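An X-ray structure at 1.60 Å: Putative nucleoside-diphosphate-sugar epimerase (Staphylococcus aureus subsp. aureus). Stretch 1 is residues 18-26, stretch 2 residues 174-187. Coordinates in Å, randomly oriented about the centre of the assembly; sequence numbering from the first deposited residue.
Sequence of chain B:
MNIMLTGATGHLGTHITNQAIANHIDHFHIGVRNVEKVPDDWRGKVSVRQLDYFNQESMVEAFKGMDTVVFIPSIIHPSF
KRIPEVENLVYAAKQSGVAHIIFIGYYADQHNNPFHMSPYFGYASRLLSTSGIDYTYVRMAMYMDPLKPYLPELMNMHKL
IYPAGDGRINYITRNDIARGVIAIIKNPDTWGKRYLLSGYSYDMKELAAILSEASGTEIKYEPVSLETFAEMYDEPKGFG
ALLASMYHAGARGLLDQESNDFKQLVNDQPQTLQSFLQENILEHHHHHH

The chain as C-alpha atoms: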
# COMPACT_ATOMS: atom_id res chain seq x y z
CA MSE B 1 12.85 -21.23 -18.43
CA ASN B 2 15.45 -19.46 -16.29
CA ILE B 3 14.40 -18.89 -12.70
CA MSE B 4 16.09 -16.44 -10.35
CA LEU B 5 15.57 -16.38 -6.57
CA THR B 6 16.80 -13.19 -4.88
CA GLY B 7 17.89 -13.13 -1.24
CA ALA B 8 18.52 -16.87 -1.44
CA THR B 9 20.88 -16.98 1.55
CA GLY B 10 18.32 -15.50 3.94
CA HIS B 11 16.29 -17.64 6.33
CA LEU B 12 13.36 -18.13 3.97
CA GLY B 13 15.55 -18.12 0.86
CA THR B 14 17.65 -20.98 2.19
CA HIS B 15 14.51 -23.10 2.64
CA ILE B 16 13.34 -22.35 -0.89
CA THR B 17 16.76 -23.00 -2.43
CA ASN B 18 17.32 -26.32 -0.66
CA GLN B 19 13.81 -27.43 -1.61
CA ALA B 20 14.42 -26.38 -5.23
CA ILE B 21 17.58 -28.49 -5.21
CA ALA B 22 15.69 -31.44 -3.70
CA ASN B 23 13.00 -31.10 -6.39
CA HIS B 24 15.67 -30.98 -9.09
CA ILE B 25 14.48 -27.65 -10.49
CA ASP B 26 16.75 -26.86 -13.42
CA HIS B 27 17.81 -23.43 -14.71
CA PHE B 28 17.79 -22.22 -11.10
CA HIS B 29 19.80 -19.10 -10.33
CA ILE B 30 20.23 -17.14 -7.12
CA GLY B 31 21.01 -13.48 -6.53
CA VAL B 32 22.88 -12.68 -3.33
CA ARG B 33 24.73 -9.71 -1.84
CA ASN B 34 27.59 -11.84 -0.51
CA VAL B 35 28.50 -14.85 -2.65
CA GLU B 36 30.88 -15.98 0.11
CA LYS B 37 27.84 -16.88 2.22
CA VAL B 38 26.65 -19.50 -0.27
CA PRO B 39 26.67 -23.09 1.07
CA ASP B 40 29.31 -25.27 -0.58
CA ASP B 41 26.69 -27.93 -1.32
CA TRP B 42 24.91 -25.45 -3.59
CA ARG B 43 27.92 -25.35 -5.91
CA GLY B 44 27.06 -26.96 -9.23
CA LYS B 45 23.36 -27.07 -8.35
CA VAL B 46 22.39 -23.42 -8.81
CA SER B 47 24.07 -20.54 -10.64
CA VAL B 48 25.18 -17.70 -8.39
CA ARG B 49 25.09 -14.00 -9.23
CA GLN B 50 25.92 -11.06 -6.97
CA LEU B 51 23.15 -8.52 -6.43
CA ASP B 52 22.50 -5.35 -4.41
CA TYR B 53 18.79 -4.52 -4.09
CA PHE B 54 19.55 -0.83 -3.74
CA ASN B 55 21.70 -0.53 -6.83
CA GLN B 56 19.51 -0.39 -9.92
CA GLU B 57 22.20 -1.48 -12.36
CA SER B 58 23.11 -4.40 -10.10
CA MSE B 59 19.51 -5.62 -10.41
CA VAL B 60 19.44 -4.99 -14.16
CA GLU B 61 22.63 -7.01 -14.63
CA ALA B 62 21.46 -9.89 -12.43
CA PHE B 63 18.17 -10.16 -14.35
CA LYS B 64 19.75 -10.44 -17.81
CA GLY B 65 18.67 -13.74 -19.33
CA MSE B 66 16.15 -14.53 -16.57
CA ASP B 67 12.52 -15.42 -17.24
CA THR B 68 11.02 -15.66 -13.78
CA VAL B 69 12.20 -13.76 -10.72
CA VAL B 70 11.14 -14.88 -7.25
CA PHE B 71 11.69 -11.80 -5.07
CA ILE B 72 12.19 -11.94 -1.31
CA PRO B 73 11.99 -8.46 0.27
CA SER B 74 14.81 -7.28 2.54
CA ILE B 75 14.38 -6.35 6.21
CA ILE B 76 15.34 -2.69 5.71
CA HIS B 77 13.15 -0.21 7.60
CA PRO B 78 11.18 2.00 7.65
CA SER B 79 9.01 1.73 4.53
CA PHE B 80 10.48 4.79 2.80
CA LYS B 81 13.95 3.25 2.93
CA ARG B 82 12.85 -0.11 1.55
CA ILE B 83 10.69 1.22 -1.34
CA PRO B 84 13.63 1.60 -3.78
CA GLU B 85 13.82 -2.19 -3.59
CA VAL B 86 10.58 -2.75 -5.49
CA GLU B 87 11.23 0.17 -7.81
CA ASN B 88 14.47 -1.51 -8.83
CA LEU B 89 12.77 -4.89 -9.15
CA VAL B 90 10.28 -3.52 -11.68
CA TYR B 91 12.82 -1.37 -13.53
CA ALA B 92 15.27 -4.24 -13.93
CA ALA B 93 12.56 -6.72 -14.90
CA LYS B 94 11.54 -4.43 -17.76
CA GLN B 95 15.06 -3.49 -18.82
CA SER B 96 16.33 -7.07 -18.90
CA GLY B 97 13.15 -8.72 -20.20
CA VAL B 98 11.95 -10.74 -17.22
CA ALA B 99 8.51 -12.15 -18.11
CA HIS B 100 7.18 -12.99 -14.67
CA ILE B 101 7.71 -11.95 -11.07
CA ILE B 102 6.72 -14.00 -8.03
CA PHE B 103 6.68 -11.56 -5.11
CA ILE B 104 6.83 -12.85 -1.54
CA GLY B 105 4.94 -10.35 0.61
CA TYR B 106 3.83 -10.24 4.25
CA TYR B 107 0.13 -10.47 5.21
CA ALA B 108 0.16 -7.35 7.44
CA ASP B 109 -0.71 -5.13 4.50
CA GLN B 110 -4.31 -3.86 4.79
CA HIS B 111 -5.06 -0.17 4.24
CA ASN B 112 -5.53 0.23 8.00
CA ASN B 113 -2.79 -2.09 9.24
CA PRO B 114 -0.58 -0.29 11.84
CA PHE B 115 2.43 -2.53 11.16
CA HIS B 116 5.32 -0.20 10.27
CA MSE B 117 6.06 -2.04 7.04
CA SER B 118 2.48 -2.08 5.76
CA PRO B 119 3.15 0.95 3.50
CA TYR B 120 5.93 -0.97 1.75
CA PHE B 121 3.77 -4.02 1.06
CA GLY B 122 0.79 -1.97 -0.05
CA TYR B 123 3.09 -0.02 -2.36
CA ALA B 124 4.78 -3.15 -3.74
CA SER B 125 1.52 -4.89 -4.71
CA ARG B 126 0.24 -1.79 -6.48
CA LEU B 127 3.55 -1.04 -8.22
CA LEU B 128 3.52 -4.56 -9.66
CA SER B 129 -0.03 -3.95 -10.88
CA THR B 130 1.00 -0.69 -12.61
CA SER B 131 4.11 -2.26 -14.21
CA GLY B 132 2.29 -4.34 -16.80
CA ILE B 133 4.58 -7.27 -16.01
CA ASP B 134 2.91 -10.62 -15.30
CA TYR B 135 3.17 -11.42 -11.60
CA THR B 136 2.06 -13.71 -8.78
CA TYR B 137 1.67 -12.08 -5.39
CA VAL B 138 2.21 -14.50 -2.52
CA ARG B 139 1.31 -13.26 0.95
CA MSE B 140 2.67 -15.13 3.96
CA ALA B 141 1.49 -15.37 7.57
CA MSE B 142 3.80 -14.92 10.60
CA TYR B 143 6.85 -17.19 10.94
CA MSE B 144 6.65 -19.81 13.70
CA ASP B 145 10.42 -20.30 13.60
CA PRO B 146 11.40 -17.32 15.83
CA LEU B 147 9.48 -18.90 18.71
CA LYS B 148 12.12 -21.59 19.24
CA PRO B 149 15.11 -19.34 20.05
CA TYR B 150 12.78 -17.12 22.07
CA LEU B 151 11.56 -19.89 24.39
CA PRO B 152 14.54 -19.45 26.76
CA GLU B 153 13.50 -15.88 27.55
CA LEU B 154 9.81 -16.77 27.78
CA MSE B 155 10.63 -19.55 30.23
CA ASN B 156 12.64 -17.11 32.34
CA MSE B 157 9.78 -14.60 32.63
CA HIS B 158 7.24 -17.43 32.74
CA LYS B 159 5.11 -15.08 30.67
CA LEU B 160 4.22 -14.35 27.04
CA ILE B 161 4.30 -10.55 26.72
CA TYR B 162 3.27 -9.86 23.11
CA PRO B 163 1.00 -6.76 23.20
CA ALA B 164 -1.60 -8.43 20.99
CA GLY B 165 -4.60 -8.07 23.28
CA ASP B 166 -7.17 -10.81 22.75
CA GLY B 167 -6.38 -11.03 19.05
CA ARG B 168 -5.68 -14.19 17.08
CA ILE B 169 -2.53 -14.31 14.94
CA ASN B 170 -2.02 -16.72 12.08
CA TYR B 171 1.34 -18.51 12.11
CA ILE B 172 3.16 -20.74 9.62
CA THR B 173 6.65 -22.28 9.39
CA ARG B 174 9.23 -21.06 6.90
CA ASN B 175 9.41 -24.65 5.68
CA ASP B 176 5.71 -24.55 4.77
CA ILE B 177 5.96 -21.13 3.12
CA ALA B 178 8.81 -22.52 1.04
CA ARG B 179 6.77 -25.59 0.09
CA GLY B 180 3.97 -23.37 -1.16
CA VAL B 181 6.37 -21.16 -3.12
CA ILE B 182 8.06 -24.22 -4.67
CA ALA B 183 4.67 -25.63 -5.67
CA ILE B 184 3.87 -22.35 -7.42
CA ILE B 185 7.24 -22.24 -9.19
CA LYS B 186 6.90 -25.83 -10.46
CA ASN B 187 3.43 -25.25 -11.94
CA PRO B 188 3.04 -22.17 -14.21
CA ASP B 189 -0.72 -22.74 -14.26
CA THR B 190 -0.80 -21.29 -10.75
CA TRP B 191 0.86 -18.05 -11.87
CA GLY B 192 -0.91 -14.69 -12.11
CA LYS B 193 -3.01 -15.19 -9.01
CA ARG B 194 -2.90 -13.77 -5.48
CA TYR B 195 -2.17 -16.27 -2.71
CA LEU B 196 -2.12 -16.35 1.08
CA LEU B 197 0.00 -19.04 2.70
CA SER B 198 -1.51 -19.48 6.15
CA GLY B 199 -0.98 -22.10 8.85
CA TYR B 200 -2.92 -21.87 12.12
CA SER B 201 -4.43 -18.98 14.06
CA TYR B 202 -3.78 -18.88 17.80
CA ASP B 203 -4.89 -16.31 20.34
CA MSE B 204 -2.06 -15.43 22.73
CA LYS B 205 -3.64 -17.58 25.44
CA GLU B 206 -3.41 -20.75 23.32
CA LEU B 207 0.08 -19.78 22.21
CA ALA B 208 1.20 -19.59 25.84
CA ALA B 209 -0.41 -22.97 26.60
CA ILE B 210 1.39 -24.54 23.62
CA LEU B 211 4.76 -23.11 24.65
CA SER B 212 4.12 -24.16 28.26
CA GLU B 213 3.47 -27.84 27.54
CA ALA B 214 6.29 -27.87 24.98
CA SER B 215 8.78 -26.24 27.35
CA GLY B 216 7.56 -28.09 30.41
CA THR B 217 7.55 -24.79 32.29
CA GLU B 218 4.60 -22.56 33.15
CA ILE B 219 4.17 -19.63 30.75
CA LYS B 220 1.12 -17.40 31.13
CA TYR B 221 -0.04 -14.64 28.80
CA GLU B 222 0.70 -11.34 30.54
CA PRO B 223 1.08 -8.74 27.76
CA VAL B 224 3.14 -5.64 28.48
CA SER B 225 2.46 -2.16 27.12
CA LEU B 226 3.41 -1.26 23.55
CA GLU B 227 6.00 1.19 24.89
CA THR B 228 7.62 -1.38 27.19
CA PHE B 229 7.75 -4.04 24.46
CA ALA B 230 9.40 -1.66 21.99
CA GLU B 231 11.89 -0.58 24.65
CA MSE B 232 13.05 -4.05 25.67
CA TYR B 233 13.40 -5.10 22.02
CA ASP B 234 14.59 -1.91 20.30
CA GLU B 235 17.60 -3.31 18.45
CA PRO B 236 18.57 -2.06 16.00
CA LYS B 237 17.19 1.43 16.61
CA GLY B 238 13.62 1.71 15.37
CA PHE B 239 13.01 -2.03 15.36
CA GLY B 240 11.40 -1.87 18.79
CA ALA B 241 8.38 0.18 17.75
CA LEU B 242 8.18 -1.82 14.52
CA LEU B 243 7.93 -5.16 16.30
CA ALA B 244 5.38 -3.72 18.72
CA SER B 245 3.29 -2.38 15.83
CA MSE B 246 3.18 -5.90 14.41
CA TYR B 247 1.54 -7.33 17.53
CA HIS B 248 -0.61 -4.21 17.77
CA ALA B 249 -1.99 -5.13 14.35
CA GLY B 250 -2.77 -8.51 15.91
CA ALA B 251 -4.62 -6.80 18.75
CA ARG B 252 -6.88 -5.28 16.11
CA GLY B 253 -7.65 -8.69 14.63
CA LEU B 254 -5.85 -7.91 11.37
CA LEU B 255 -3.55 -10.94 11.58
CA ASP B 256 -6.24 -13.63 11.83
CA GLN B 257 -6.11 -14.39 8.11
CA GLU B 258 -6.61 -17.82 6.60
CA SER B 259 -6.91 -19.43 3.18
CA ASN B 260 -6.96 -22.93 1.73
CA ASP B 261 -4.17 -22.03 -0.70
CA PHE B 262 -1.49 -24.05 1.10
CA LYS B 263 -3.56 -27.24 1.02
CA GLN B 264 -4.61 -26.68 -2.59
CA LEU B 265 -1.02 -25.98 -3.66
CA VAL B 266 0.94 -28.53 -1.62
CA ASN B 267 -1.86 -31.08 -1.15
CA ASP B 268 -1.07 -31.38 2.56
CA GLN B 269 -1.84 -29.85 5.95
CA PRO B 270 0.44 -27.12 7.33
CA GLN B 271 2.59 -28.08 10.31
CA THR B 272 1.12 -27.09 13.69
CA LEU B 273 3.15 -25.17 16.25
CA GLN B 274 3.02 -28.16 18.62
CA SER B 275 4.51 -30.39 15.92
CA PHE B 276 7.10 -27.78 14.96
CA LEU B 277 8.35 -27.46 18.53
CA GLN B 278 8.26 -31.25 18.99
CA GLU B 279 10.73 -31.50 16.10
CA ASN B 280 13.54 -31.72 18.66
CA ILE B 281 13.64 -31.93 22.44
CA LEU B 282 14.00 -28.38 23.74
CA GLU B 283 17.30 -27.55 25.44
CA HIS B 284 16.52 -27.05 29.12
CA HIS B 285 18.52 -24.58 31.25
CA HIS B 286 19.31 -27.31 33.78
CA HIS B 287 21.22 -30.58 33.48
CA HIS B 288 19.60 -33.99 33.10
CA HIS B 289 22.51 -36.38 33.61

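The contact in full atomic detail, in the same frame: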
# COMPACT_ATOMS: atom_id res chain seq x y z
N ASN B 18 17.08 -24.91 -0.93
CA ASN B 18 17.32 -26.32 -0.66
C ASN B 18 16.17 -27.18 -1.20
O ASN B 18 16.40 -28.28 -1.71
CB ASN B 18 17.50 -26.58 0.84
CG ASN B 18 18.84 -26.07 1.35
OD1 ASN B 18 19.87 -26.25 0.70
ND2 ASN B 18 18.83 -25.46 2.52
N GLN B 19 14.95 -26.68 -1.10
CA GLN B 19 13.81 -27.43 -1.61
C GLN B 19 13.86 -27.47 -3.14
O GLN B 19 13.49 -28.48 -3.74
CB GLN B 19 12.49 -26.82 -1.12
CG GLN B 19 12.17 -27.15 0.34
CD GLN B 19 10.81 -26.63 0.79
OE1 GLN B 19 9.87 -26.54 -0.00
NE2 GLN B 19 10.69 -26.29 2.08
N ALA B 20 14.33 -26.40 -3.77
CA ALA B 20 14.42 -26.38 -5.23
C ALA B 20 15.46 -27.41 -5.67
O ALA B 20 15.29 -28.08 -6.69
CB ALA B 20 14.82 -24.99 -5.72
N ILE B 21 16.53 -27.53 -4.90
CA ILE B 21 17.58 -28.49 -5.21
C ILE B 21 17.02 -29.90 -5.04
O ILE B 21 17.25 -30.77 -5.88
CB ILE B 21 18.80 -28.30 -4.29
CG1 ILE B 21 19.44 -26.93 -4.56
CG2 ILE B 21 19.80 -29.42 -4.49
CD1 ILE B 21 19.82 -26.71 -6.01
N ALA B 22 16.27 -30.12 -3.96
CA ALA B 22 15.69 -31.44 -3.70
C ALA B 22 14.67 -31.84 -4.77
O ALA B 22 14.52 -33.02 -5.08
CB ALA B 22 15.02 -31.46 -2.33
N ASN B 23 13.99 -30.85 -5.34
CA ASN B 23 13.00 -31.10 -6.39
C ASN B 23 13.61 -31.09 -7.78
O ASN B 23 12.90 -31.16 -8.79
CB ASN B 23 11.87 -30.06 -6.33
CG ASN B 23 10.90 -30.31 -5.19
OD1 ASN B 23 11.17 -29.97 -4.03
ND2 ASN B 23 9.77 -30.94 -5.50
N HIS B 24 14.93 -30.99 -7.83
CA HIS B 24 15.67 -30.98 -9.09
C HIS B 24 15.17 -29.93 -10.08
O HIS B 24 15.00 -30.22 -11.27
CB HIS B 24 15.61 -32.39 -9.71
CG HIS B 24 15.98 -33.48 -8.76
ND1 HIS B 24 17.21 -33.55 -8.14
CD2 HIS B 24 15.28 -34.56 -8.31
CE1 HIS B 24 17.25 -34.61 -7.35
NE2 HIS B 24 16.10 -35.24 -7.44
N ILE B 25 14.94 -28.71 -9.61
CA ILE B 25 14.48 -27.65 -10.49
C ILE B 25 15.69 -27.14 -11.27
O ILE B 25 16.65 -26.65 -10.69
CB ILE B 25 13.84 -26.49 -9.69
CG1 ILE B 25 12.66 -27.03 -8.87
CG2 ILE B 25 13.35 -25.41 -10.65
CD1 ILE B 25 11.98 -26.00 -7.98
N ASP B 26 15.64 -27.28 -12.59
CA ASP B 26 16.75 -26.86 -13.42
C ASP B 26 16.64 -25.38 -13.81
O ASP B 26 15.59 -24.77 -13.67
CB ASP B 26 16.83 -27.73 -14.68
CG ASP B 26 18.20 -27.69 -15.34
OD1 ASP B 26 19.21 -27.85 -14.61
OD2 ASP B 26 18.27 -27.51 -16.57
N ARG B 174 8.56 -21.50 8.11
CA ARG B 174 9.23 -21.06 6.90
C ARG B 174 9.24 -22.25 5.95
O ARG B 174 9.09 -22.10 4.74
CB ARG B 174 10.68 -20.63 7.17
CG ARG B 174 10.81 -19.35 7.97
CD ARG B 174 12.14 -18.67 7.68
NE ARG B 174 12.30 -17.47 8.48
CZ ARG B 174 12.82 -17.44 9.70
NH1 ARG B 174 13.24 -18.57 10.27
NH2 ARG B 174 12.90 -16.30 10.36
N ASN B 175 9.40 -23.45 6.50
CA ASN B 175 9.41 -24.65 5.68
C ASN B 175 8.13 -24.74 4.85
O ASN B 175 8.17 -25.03 3.65
CB ASN B 175 9.55 -25.91 6.54
CG ASN B 175 9.47 -27.18 5.73
OD1 ASN B 175 10.28 -27.42 4.84
ND2 ASN B 175 8.47 -28.02 6.02
N ASP B 176 6.98 -24.49 5.48
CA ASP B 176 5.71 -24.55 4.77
C ASP B 176 5.54 -23.42 3.75
O ASP B 176 4.95 -23.62 2.69
CB ASP B 176 4.53 -24.56 5.75
CG ASP B 176 4.36 -25.90 6.44
OD1 ASP B 176 4.88 -26.92 5.93
OD2 ASP B 176 3.69 -25.96 7.49
N ILE B 177 6.05 -22.24 4.07
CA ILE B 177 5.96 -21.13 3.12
C ILE B 177 6.76 -21.55 1.90
O ILE B 177 6.30 -21.42 0.77
CB ILE B 177 6.55 -19.84 3.71
CG1 ILE B 177 5.63 -19.31 4.81
CG2 ILE B 177 6.75 -18.80 2.60
CD1 ILE B 177 6.22 -18.19 5.61
N ALA B 178 7.95 -22.08 2.14
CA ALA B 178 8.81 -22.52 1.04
C ALA B 178 8.14 -23.60 0.21
O ALA B 178 8.25 -23.60 -1.01
CB ALA B 178 10.15 -23.01 1.59
N ARG B 179 7.44 -24.54 0.86
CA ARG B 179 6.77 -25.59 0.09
C ARG B 179 5.71 -25.00 -0.84
O ARG B 179 5.56 -25.43 -1.98
CB ARG B 179 6.13 -26.63 1.02
CG ARG B 179 7.14 -27.41 1.86
CD ARG B 179 6.44 -28.29 2.88
NE ARG B 179 5.66 -29.35 2.25
CZ ARG B 179 4.74 -30.08 2.89
NH1 ARG B 179 4.49 -29.87 4.17
NH2 ARG B 179 4.09 -31.03 2.24
N GLY B 180 4.99 -24.00 -0.34
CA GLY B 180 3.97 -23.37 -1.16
C GLY B 180 4.59 -22.62 -2.33
O GLY B 180 4.08 -22.67 -3.45
N VAL B 181 5.69 -21.91 -2.07
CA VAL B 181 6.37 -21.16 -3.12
C VAL B 181 6.92 -22.11 -4.19
O VAL B 181 6.80 -21.84 -5.39
CB VAL B 181 7.51 -20.29 -2.52
CG1 VAL B 181 8.32 -19.65 -3.63
CG2 VAL B 181 6.91 -19.21 -1.62
N ILE B 182 7.51 -23.22 -3.76
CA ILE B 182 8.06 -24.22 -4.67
C ILE B 182 6.94 -24.80 -5.54
O ILE B 182 7.11 -24.98 -6.75
CB ILE B 182 8.74 -25.37 -3.89
CG1 ILE B 182 10.06 -24.87 -3.27
CG2 ILE B 182 8.97 -26.58 -4.80
CD1 ILE B 182 11.14 -24.51 -4.28
N ALA B 183 5.80 -25.07 -4.93
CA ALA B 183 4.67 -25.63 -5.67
C ALA B 183 4.22 -24.66 -6.76
O ALA B 183 3.86 -25.07 -7.86
CB ALA B 183 3.50 -25.92 -4.72
N ILE B 184 4.25 -23.36 -6.45
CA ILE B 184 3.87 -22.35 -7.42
C ILE B 184 4.88 -22.32 -8.56
O ILE B 184 4.51 -22.34 -9.73
CB ILE B 184 3.78 -20.96 -6.77
CG1 ILE B 184 2.67 -20.96 -5.72
CG2 ILE B 184 3.53 -19.89 -7.84
CD1 ILE B 184 2.56 -19.67 -4.93
N ILE B 185 6.16 -22.28 -8.21
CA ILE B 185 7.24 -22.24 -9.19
C ILE B 185 7.16 -23.41 -10.18
O ILE B 185 7.27 -23.22 -11.39
CB ILE B 185 8.63 -22.27 -8.50
CG1 ILE B 185 8.85 -20.97 -7.72
CG2 ILE B 185 9.74 -22.43 -9.55
CD1 ILE B 185 10.12 -20.96 -6.88
N LYS B 186 6.96 -24.61 -9.65
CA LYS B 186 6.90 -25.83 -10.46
C LYS B 186 5.69 -25.93 -11.39
O LYS B 186 5.73 -26.67 -12.38
CB LYS B 186 6.94 -27.06 -9.55
CG LYS B 186 8.30 -27.27 -8.88
CD LYS B 186 8.26 -28.42 -7.88
CE LYS B 186 7.99 -29.76 -8.56
NZ LYS B 186 7.88 -30.85 -7.55
N ASN B 187 4.62 -25.20 -11.10
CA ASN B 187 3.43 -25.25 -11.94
C ASN B 187 2.97 -23.87 -12.41
O ASN B 187 2.23 -23.18 -11.72
CB ASN B 187 2.28 -25.94 -11.20
CG ASN B 187 1.03 -26.03 -12.04
OD1 ASN B 187 1.06 -25.79 -13.25
ND2 ASN B 187 -0.09 -26.39 -11.41
O HOH W 1 12.59 -26.42 4.24

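The most unusual feature of this contact is that its main knob is polar: the side chain of Gln-19 sits in a hole on the long helix formed by Asn-175, Ala-178, Arg-179 and Ile-182. Its chi1 is m and its chi2 t, so the chain reaches outward with the amide at its tip. That amide finds a backbone partner. Gln-19 NE2 donates to Asn-175 O at 3.2 Å with a nearly straight angle, although the same carbonyl also accepts the helical hydrogen bond from Arg-179 N at 2.9 Å. A water completes the arrangement, accepting from Gln-19 NE2 at 2.9 Å and donating to Asn-175 OD1 at 2.6 Å. Gln-19 NE2 and Asn-175 OD1 are themselves 3.0 Å apart, but the angle is too poor for a direct bond. Ala-178 suits the hole because its side chain is a single methyl, and Gln-19 NE2 lies 3.4 Å from Ala-178 CB.

The helix that ends at Ala-22 and the long helix of stretch 2 cross at 49° with their axes 10.2 Å apart at closest approach. The backbones run nearest at Ala-20 and Ile-182, whose CA atoms are 6.7 Å apart. Ile-182 CD1 comes against the backbone of the short helix, 3.7 Å from Ala-20 N, with the sideways-pointing methyl Ala-20 CB 4.0 Å from it. Ile-182 CD1 also packs 4.1 Å from Ile-25 CD1, an apolar cluster beside the polar knob.

After Ala-22 the first stretch leaves its helix, yet Ile-25 N still bonds to Ala-20 O at 3.0 Å, and this turn accompanies a return of the chain toward the long helix. There Ile-25 CD1 also lies 4.0 Å from Lys-186 CG, so the lysine contributes its aliphatic stem to the apolar contact. The amide of Asn-23 approaches the lysine's amino end at the exposed margin.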